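Local coordinates for protein cyclopenase asqI (Emericella nidulans, PDB 5YY3) that catalyses the zinc-dependent ring contraction of 4'-methoxycyclopenin to 4'-methoxyviridicatin, with loss of methyl isocyanate, in aspoquinolone biosynthesis, at residues Asp179-Trp189 / Arg554-Met562; Trp507-Val515 / Arg527-Ala535. All coordinates share one frame; numbering follows the deposited sequence.

Interaction 1: Asp179-Trp189 / Arg554-Met562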
loop_
_atom_site.group_PDB
_atom_site.type_symbol
_atom_site.label_atom_id
_atom_site.label_comp_id
_atom_site.label_asym_id
_atom_site.label_seq_id
_atom_site.Cartn_x
_atom_site.Cartn_y
_atom_site.Cartn_z
ATOM N N ASP A 179 13.943 11.531 16.306
ATOM C CA ASP A 179 13.684 11.678 17.730
ATOM C C ASP A 179 14.715 12.620 18.360
ATOM O O ASP A 179 15.927 12.416 18.226
ATOM C CB ASP A 179 13.685 10.327 18.426
ATOM C CG ASP A 179 13.399 10.444 19.899
ATOM O OD1 ASP A 179 14.315 10.844 20.642
ATOM O OD2 ASP A 179 12.262 10.140 20.319
ATOM N N TYR A 180 14.214 13.660 19.021
ATOM C CA TYR A 180 15.074 14.673 19.615
ATOM C C TYR A 180 16.091 14.058 20.562
ATOM O O TYR A 180 17.255 14.436 20.560
ATOM C CB TYR A 180 14.267 15.734 20.394
ATOM C CG TYR A 180 15.213 16.663 21.122
ATOM C CD1 TYR A 180 15.905 17.655 20.424
ATOM C CD2 TYR A 180 15.499 16.490 22.479
ATOM C CE1 TYR A 180 16.814 18.481 21.061
ATOM C CE2 TYR A 180 16.412 17.314 23.125
ATOM C CZ TYR A 180 17.067 18.305 22.400
ATOM O OH TYR A 180 17.967 19.133 23.012
ATOM N N ASP A 181 15.641 13.130 21.404
ATOM C CA ASP A 181 16.501 12.628 22.450
ATOM C C ASP A 181 17.516 11.635 21.889
ATOM O O ASP A 181 18.630 11.534 22.400
ATOM C CB ASP A 181 15.655 12.023 23.583
ATOM C CG ASP A 181 14.805 13.083 24.293
ATOM O OD1 ASP A 181 15.372 13.844 25.110
ATOM O OD2 ASP A 181 13.582 13.178 24.020
ATOM N N LEU A 182 17.157 10.907 20.842
ATOM C CA LEU A 182 18.174 10.129 20.146
ATOM C C LEU A 182 19.216 11.086 19.582
ATOM O O LEU A 182 20.416 10.863 19.702
ATOM C CB LEU A 182 17.570 9.286 19.024
ATOM C CG LEU A 182 18.544 8.603 18.068
ATOM C CD1 LEU A 182 19.460 7.656 18.817
ATOM C CD2 LEU A 182 17.790 7.866 16.960
ATOM N N ASN A 183 18.757 12.167 18.980
ATOM C CA ASN A 183 19.675 13.076 18.334
ATOM C C ASN A 183 20.514 13.847 19.335
ATOM O O ASN A 183 21.728 14.028 19.127
ATOM C CB ASN A 183 18.913 14.025 17.425
ATOM C CG ASN A 183 18.712 13.445 16.048
ATOM O OD1 ASN A 183 19.586 13.564 15.190
ATOM N ND2 ASN A 183 17.573 12.779 15.835
ATOM N N ASP A 184 19.901 14.281 20.432
ATOM C CA ASP A 184 20.696 14.965 21.444
ATOM C C ASP A 184 21.688 13.990 22.072
ATOM O O ASP A 184 22.817 14.364 22.354
ATOM C CB ASP A 184 19.842 15.609 22.547
ATOM C CG ASP A 184 20.707 16.208 23.665
ATOM O OD1 ASP A 184 21.348 17.258 23.421
ATOM O OD2 ASP A 184 20.782 15.607 24.767
ATOM N N SER A 185 21.273 12.743 22.283
ATOM C CA SER A 185 22.177 11.738 22.846
ATOM C C SER A 185 23.385 11.473 21.944
ATOM O O SER A 185 24.527 11.361 22.410
ATOM C CB SER A 185 21.428 10.428 23.098
ATOM O OG SER A 185 22.336 9.343 23.155
ATOM N N HIS A 186 23.116 11.343 20.651
ATOM C CA HIS A 186 24.138 11.062 19.659
ATOM C C HIS A 186 25.113 12.232 19.580
ATOM O O HIS A 186 26.316 12.059 19.377
ATOM C CB HIS A 186 23.474 10.811 18.307
ATOM C CG HIS A 186 24.428 10.655 17.163
ATOM N ND1 HIS A 186 25.055 9.462 16.875
ATOM C CD2 HIS A 186 24.832 11.537 16.214
ATOM C CE1 HIS A 186 25.805 9.614 15.800
ATOM N NE2 HIS A 186 25.686 10.861 15.379
ATOM N N TYR A 187 24.563 13.426 19.743
ATOM C CA TYR A 187 25.298 14.680 19.649
ATOM C C TYR A 187 26.306 14.796 20.787
ATOM O O TYR A 187 27.456 15.175 20.577
ATOM C CB TYR A 187 24.287 15.814 19.656
ATOM C CG TYR A 187 24.755 17.229 19.887
ATOM C CD1 TYR A 187 25.356 17.972 18.867
ATOM C CD2 TYR A 187 24.490 17.868 21.096
ATOM C CE1 TYR A 187 25.730 19.295 19.064
ATOM C CE2 TYR A 187 24.853 19.182 21.306
ATOM C CZ TYR A 187 25.468 19.893 20.285
ATOM O OH TYR A 187 25.832 21.202 20.505
ATOM N N TYR A 188 25.878 14.438 21.990
ATOM C CA TYR A 188 26.779 14.450 23.125
ATOM C C TYR A 188 27.771 13.290 23.033
ATOM O O TYR A 188 28.921 13.424 23.438
ATOM C CB TYR A 188 25.982 14.397 24.442
ATOM C CG TYR A 188 26.845 14.417 25.695
ATOM C CD1 TYR A 188 27.664 15.512 25.992
ATOM C CD2 TYR A 188 26.842 13.346 26.582
ATOM C CE1 TYR A 188 28.465 15.531 27.141
ATOM C CE2 TYR A 188 27.633 13.359 27.741
ATOM C CZ TYR A 188 28.440 14.451 28.014
ATOM O OH TYR A 188 29.218 14.453 29.158
ATOM N N TRP A 189 27.329 12.162 22.487
ATOM C CA TRP A 189 28.175 10.976 22.421
ATOM C C TRP A 189 29.483 11.275 21.708
ATOM O O TRP A 189 30.547 10.816 22.105
ATOM C CB TRP A 189 27.455 9.827 21.711
ATOM C CG TRP A 189 28.161 8.499 21.815
ATOM C CD1 TRP A 189 28.038 7.592 22.818
ATOM C CD2 TRP A 189 29.088 7.929 20.876
ATOM N NE1 TRP A 189 28.828 6.492 22.568
ATOM C CE2 TRP A 189 29.482 6.677 21.381
ATOM C CE3 TRP A 189 29.618 8.358 19.656
ATOM C CZ2 TRP A 189 30.385 5.851 20.720
ATOM C CZ3 TRP A 189 30.525 7.525 18.993
ATOM C CH2 TRP A 189 30.893 6.291 19.529
ATOM N N ARG A 554 23.906 11.224 29.534
ATOM C CA ARG A 554 23.263 12.006 28.485
ATOM C C ARG A 554 23.398 11.319 27.131
ATOM O O ARG A 554 22.491 11.384 26.304
ATOM C CB ARG A 554 23.843 13.419 28.428
ATOM C CG ARG A 554 23.160 14.352 27.424
ATOM C CD ARG A 554 23.852 15.712 27.363
ATOM N NE ARG A 554 23.509 16.477 26.175
ATOM C CZ ARG A 554 23.939 17.715 25.942
ATOM N NH1 ARG A 554 24.744 18.309 26.817
ATOM N NH2 ARG A 554 23.568 18.363 24.842
ATOM N N HIS A 555 24.528 10.650 26.920
ATOM C CA HIS A 555 24.799 9.953 25.659
ATOM C C HIS A 555 24.380 8.478 25.688
ATOM O O HIS A 555 24.773 7.699 24.823
ATOM C CB HIS A 555 26.276 10.053 25.306
ATOM C CG HIS A 555 27.194 9.545 26.379
ATOM N ND1 HIS A 555 27.161 10.027 27.673
ATOM C CD2 HIS A 555 28.163 8.604 26.352
ATOM C CE1 HIS A 555 28.076 9.404 28.392
ATOM N NE2 HIS A 555 28.701 8.537 27.616
ATOM N N GLY A 556 23.578 8.096 26.676
ATOM C CA GLY A 556 22.970 6.776 26.676
ATOM C C GLY A 556 21.755 6.666 25.745
ATOM O O GLY A 556 21.428 7.590 24.987
ATOM N N TRP A 557 21.083 5.525 25.795
ATOM C CA TRP A 557 19.918 5.298 24.952
ATOM C C TRP A 557 18.660 5.964 25.541
ATOM O O TRP A 557 18.388 5.832 26.725
ATOM C CB TRP A 557 19.686 3.800 24.762
ATOM C CG TRP A 557 18.786 3.575 23.617
ATOM C CD1 TRP A 557 17.481 3.163 23.656
ATOM C CD2 TRP A 557 19.096 3.824 22.250
ATOM N NE1 TRP A 557 16.974 3.101 22.381
ATOM C CE2 TRP A 557 17.944 3.513 21.493
ATOM C CE3 TRP A 557 20.245 4.272 21.576
ATOM C CZ2 TRP A 557 17.894 3.649 20.098
ATOM C CZ3 TRP A 557 20.208 4.384 20.191
ATOM C CH2 TRP A 557 19.036 4.079 19.469
ATOM N N PRO A 558 17.907 6.707 24.713
ATOM C CA PRO A 558 16.715 7.398 25.235
ATOM C C PRO A 558 15.695 6.430 25.887
ATOM O O PRO A 558 15.397 5.375 25.318
ATOM C CB PRO A 558 16.124 8.069 23.984
ATOM C CG PRO A 558 17.278 8.179 23.022
ATOM C CD PRO A 558 18.145 6.992 23.284
ATOM N N GLN A 559 15.190 6.779 27.065
ATOM C CA GLN A 559 14.219 5.933 27.769
ATOM C C GLN A 559 12.959 5.651 26.918
ATOM O O GLN A 559 12.445 4.529 26.907
ATOM C CB GLN A 559 13.822 6.586 29.105
ATOM C CG GLN A 559 12.855 5.764 29.961
ATOM C CD GLN A 559 13.399 4.379 30.265
ATOM O OE1 GLN A 559 14.431 4.229 30.925
ATOM N NE2 GLN A 559 12.717 3.354 29.763
ATOM N N ASN A 560 12.490 6.662 26.189
ATOM C CA ASN A 560 11.318 6.513 25.337
ATOM C C ASN A 560 11.523 5.566 24.150
ATOM O O ASN A 560 10.541 5.131 23.541
ATOM C CB ASN A 560 10.871 7.864 24.801
ATOM C CG ASN A 560 11.857 8.443 23.821
ATOM O OD1 ASN A 560 13.037 8.562 24.128
ATOM N ND2 ASN A 560 11.381 8.808 22.633
ATOM N N LEU A 561 12.780 5.242 23.827
ATOM C CA LEU A 561 13.063 4.316 22.729
ATOM C C LEU A 561 13.576 2.979 23.224
ATOM O O LEU A 561 14.046 2.171 22.424
ATOM C CB LEU A 561 14.101 4.905 21.753
ATOM C CG LEU A 561 13.781 6.255 21.134
ATOM C CD1 LEU A 561 14.857 6.642 20.131
ATOM C CD2 LEU A 561 12.405 6.220 20.476
ATOM N N MET A 562 13.514 2.743 24.534
ATOM C CA MET A 562 14.098 1.525 25.098
ATOM C C MET A 562 13.425 0.297 24.535
ATOM O O MET A 562 14.070 -0.714 24.269
ATOM C CB MET A 562 14.004 1.527 26.623
ATOM C CG MET A 562 15.106 2.347 27.291
ATOM S SD MET A 562 16.710 1.542 27.144
ATOM C CE MET A 562 16.449 0.117 28.208
#
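Arg-554 is held on two sides by neighbouring turns of one helix: Asp-184 grips the edge of its guanidinium while Tyr-188 lies alongside, its CB over one face of the guanidinium and its ring, parallel to that group (planes 5° apart), under the CD methylene. The carboxylate is nearly coplanar with the guanidinium, and the two nitrogens bind side-on, Arg-554 NH2 to Asp-184 OD1 at 2.9 Å on the syn lone pair and Arg-554 NE to Asp-184 OD2 at 3.2 Å. An arginine extended from CG to NE suits this place, because its CD methylene rests over the Tyr-188 face, 4.0 Å from the ring centroid in a CH-pi contact. Arg-536 forms a second salt bridge to Asp-184, so this buried carboxylate faces two arginines, and the carbonyls of Pro-138 and Pro-139 take further hydrogen bonds from Arg-554.

Ser-185 is small enough to let the loop backbone approach; its OG, turned anti to the backbone N (chi1 158°), donates to Gly-556 O at 2.7 Å. Beside it, His-555 presents an edge to Trp-189, with CD2 3.7 Å from Trp-189 CD1, and its ND1 lies at the rim of the Tyr-188 ring, completing an aromatic cluster. Toward the helix start, Leu-182 meets the loop at two levels: CB lies against Pro-558 CG and Leu-561 CD1, and the CD1 branch lies 3.6 Å from Trp-557 CZ3.

Asp-179 does two jobs. As N-cap its OD1 accepts from Leu-182 N at 2.8 Å, while OD2 receives Asn-560 ND2, also at 2.8 Å, and pairs with Lys-461. The helix also carries the zinc ligand His-186, which faces away from the loop; the contact thus packs a loop of the Ig-like region against a metal-binding helix of the hemocyanin/tyrosinase type.

Interaction 2: Trp507-Val515 / Arg527-Ala535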
loop_
_atom_site.group_PDB
_atom_site.type_symbol
_atom_site.label_atom_id
_atom_site.label_comp_id
_atom_site.label_asym_id
_atom_site.label_seq_id
_atom_site.Cartn_x
_atom_site.Cartn_y
_atom_site.Cartn_z
ATOM N N TRP A 507 20.614 -9.107 18.967
ATOM C CA TRP A 507 20.247 -8.983 20.354
ATOM C C TRP A 507 20.507 -7.569 20.837
ATOM O O TRP A 507 21.595 -7.018 20.648
ATOM C CB TRP A 507 20.988 -10.020 21.199
ATOM C CG TRP A 507 20.368 -11.351 21.033
ATOM C CD1 TRP A 507 20.672 -12.291 20.079
ATOM C CD2 TRP A 507 19.289 -11.897 21.805
ATOM N NE1 TRP A 507 19.861 -13.395 20.228
ATOM C CE2 TRP A 507 19.004 -13.178 21.281
ATOM C CE3 TRP A 507 18.547 -11.435 22.900
ATOM C CZ2 TRP A 507 18.006 -13.997 21.809
ATOM C CZ3 TRP A 507 17.545 -12.255 23.426
ATOM C CH2 TRP A 507 17.287 -13.519 22.879
ATOM N N ILE A 508 19.474 -6.998 21.444
ATOM C CA ILE A 508 19.471 -5.637 21.969
ATOM C C ILE A 508 19.709 -5.631 23.487
ATOM O O ILE A 508 18.974 -6.290 24.233
ATOM C CB ILE A 508 18.125 -4.960 21.684
ATOM C CG1 ILE A 508 17.873 -4.847 20.179
ATOM C CG2 ILE A 508 18.028 -3.623 22.399
ATOM C CD1 ILE A 508 16.463 -4.379 19.837
ATOM N N GLU A 509 20.718 -4.890 23.951
ATOM C CA GLU A 509 21.015 -4.840 25.372
ATOM C C GLU A 509 20.010 -3.958 26.094
ATOM O O GLU A 509 19.755 -2.835 25.682
ATOM C CB GLU A 509 22.443 -4.337 25.630
ATOM C CG GLU A 509 22.900 -4.570 27.094
ATOM C CD GLU A 509 24.180 -3.832 27.466
ATOM O OE1 GLU A 509 24.771 -3.207 26.572
ATOM O OE2 GLU A 509 24.590 -3.863 28.658
ATOM N N MET A 510 19.453 -4.469 27.188
ATOM C CA MET A 510 18.401 -3.768 27.914
ATOM C C MET A 510 18.817 -3.414 29.342
ATOM O O MET A 510 18.279 -2.476 29.953
ATOM C CB MET A 510 17.129 -4.621 27.927
ATOM C CG MET A 510 16.518 -4.812 26.525
ATOM S SD MET A 510 16.022 -3.224 25.798
ATOM C CE MET A 510 14.580 -2.878 26.807
ATOM N N ASP A 511 19.785 -4.155 29.875
ATOM C CA ASP A 511 20.208 -3.919 31.251
ATOM C C ASP A 511 21.409 -4.757 31.640
ATOM O O ASP A 511 21.674 -5.815 31.053
ATOM C CB ASP A 511 19.069 -4.209 32.233
ATOM C CG ASP A 511 19.152 -3.356 33.489
ATOM O OD1 ASP A 511 20.171 -2.647 33.670
ATOM O OD2 ASP A 511 18.195 -3.395 34.291
ATOM N N ARG A 512 22.113 -4.261 32.652
ATOM C CA ARG A 512 23.244 -4.940 33.285
ATOM C C ARG A 512 23.207 -4.589 34.766
ATOM O O ARG A 512 23.269 -3.407 35.113
ATOM C CB ARG A 512 24.570 -4.504 32.671
ATOM C CG ARG A 512 25.706 -5.434 32.987
ATOM C CD ARG A 512 27.034 -4.703 33.029
ATOM N NE ARG A 512 27.312 -3.963 31.800
ATOM C CZ ARG A 512 27.699 -2.691 31.766
ATOM N NH1 ARG A 512 27.860 -2.014 32.897
ATOM N NH2 ARG A 512 27.933 -2.101 30.602
ATOM N N ALA A 513 23.082 -5.584 35.640
ATOM C CA ALA A 513 22.877 -5.280 37.050
ATOM C C ALA A 513 23.591 -6.242 37.984
ATOM O O ALA A 513 23.529 -7.467 37.828
ATOM C CB ALA A 513 21.396 -5.257 37.368
ATOM N N THR A 514 24.260 -5.662 38.969
ATOM C CA THR A 514 24.953 -6.432 39.988
ATOM C C THR A 514 23.954 -7.005 40.989
ATOM O O THR A 514 23.011 -6.338 41.403
ATOM C CB THR A 514 26.003 -5.569 40.705
ATOM O OG1 THR A 514 27.069 -5.280 39.790
ATOM C CG2 THR A 514 26.572 -6.294 41.911
ATOM N N VAL A 515 24.135 -8.265 41.347
ATOM C CA VAL A 515 23.336 -8.838 42.410
ATOM C C VAL A 515 24.279 -9.360 43.478
ATOM O O VAL A 515 25.318 -9.932 43.168
ATOM C CB VAL A 515 22.426 -9.959 41.894
ATOM C CG1 VAL A 515 21.713 -10.640 43.040
ATOM C CG2 VAL A 515 21.416 -9.378 40.927
ATOM N N ARG A 527 14.301 -5.047 38.488
ATOM C CA ARG A 527 14.900 -3.860 37.882
ATOM C C ARG A 527 13.857 -3.014 37.158
ATOM O O ARG A 527 13.126 -3.529 36.308
ATOM C CB ARG A 527 15.992 -4.257 36.889
ATOM C CG ARG A 527 17.182 -4.953 37.500
ATOM C CD ARG A 527 18.094 -3.940 38.124
ATOM N NE ARG A 527 18.795 -3.155 37.113
ATOM C CZ ARG A 527 19.471 -2.043 37.382
ATOM N NH1 ARG A 527 19.512 -1.598 38.634
ATOM N NH2 ARG A 527 20.097 -1.376 36.411
ATOM N N LEU A 528 13.792 -1.722 37.473
ATOM C CA LEU A 528 12.904 -0.811 36.739
ATOM C C LEU A 528 13.533 -0.403 35.410
ATOM O O LEU A 528 14.770 -0.457 35.250
ATOM C CB LEU A 528 12.582 0.440 37.570
ATOM C CG LEU A 528 12.054 0.200 39.000
ATOM C CD1 LEU A 528 11.715 1.518 39.682
ATOM C CD2 LEU A 528 10.852 -0.745 39.011
ATOM N N ASP A 529 12.679 -0.004 34.458
ATOM C CA ASP A 529 13.131 0.536 33.174
ATOM C C ASP A 529 14.059 1.734 33.374
ATOM O O ASP A 529 15.076 1.896 32.678
ATOM C CB ASP A 529 11.929 0.942 32.295
ATOM C CG ASP A 529 10.887 1.793 33.037
ATOM O OD1 ASP A 529 11.017 2.016 34.259
ATOM O OD2 ASP A 529 9.899 2.228 32.397
ATOM N N THR A 530 13.699 2.566 34.346
ATOM C CA THR A 530 14.336 3.861 34.543
ATOM C C THR A 530 15.663 3.734 35.285
ATOM O O THR A 530 16.359 4.727 35.479
ATOM C CB THR A 530 13.388 4.831 35.309
ATOM O OG1 THR A 530 12.777 4.145 36.410
ATOM C CG2 THR A 530 12.266 5.341 34.389
ATOM N N ASP A 531 16.007 2.514 35.704
ATOM C CA ASP A 531 17.283 2.269 36.373
ATOM C C ASP A 531 18.280 1.572 35.441
ATOM O O ASP A 531 19.418 1.317 35.824
ATOM C CB ASP A 531 17.069 1.436 37.652
ATOM C CG ASP A 531 16.351 2.218 38.760
ATOM O OD1 ASP A 531 16.513 3.463 38.825
ATOM O OD2 ASP A 531 15.611 1.591 39.558
ATOM N N SER A 532 17.844 1.272 34.221
ATOM C CA SER A 532 18.649 0.528 33.263
ATOM C C SER A 532 20.041 1.120 33.027
ATOM O O SER A 532 20.188 2.318 32.794
ATOM C CB SER A 532 17.908 0.440 31.930
ATOM O OG SER A 532 18.741 -0.128 30.934
ATOM N N SER A 533 21.064 0.270 33.069
ATOM C CA SER A 533 22.439 0.710 32.811
ATOM C C SER A 533 22.623 1.269 31.393
ATOM O O SER A 533 23.584 1.990 31.115
ATOM C CB SER A 533 23.400 -0.446 33.026
ATOM O OG SER A 533 23.193 -1.433 32.031
ATOM N N VAL A 534 21.693 0.926 30.509
ATOM C CA VAL A 534 21.748 1.271 29.092
ATOM C C VAL A 534 21.104 2.638 28.803
ATOM O O VAL A 534 21.406 3.300 27.810
ATOM C CB VAL A 534 21.050 0.145 28.277
ATOM C CG1 VAL A 534 20.650 0.599 26.881
ATOM C CG2 VAL A 534 21.940 -1.102 28.238
ATOM N N ALA A 535 20.250 3.081 29.713
ATOM C CA ALA A 535 19.357 4.195 29.440
ATOM C C ALA A 535 19.914 5.568 29.802
ATOM O O ALA A 535 20.623 5.728 30.786
ATOM C CB ALA A 535 18.037 3.972 30.170
HETATM O O HOH W 1 25.105 -1.707 30.166
HETATM O O HOH W 2 15.937 -1.925 33.433
#
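The strand through 507-515 carries a classic beta bulge, in which Met-510 and Asp-511 both face Leu-493, and the type I turn Ser-532 to Ala-535 packs beside it, with Asp-511 and Ser-532 CA atoms 5.1 Å apart. Asp-511 is the hub. Arg-527, its chain bent at chi2 and chi3, folds back to meet the carboxylate side-on, Arg-527 NE to Asp-511 OD2 at 2.9 Å and Arg-527 NH2 to Asp-511 OD1 at 3.0 Å in a nearly straight bond of 171°. Asp-511 OD1 also accepts Ser-533 N at 3.1 Å and Arg-512 N, which approach from opposite faces of the carboxylate plane. Small Ala-513 lays its CB over one guanidinium face, 3.4 Å from Arg-527 NE.

Ser-532 OG, both donor and acceptor, gives to Met-510 O at 2.6 Å and takes Val-534 N in an ST turn. Val-534 CG2 rests on the extended Glu-509, 3.6 Å from its CD, and a water joins Glu-509 OE2 to Ser-533 OG.

With Trp-469 and a second water, shared with Leu-528 O, also donating to OD2, the buried Asp-511 carboxylate is surrounded by donors, which would favour its ionised form and fix the turn to the bulged strand.

Interaction 2 is nested along the chain within the loop that interaction 1 closes, and their centres lie 16 Å apart. They meet directly: Trp-557 N lies 3.0 Å from Val-534 O, probably as a hydrogen bond, and the Met-562 CE methyl packs 3.6 Å from Ser-532 OG. The turn at 532-535 therefore lies against both the bulged strand and the loop that reaches the zinc helix. Only interaction 1 borders the metal site: it includes the ligand His-186, and the side chain of Trp-189 comes within about 3 Å of that of His-190 and about 4 Å of that of His-218. Interaction 2 lies away from the zinc ligands, inside the Ig-like region.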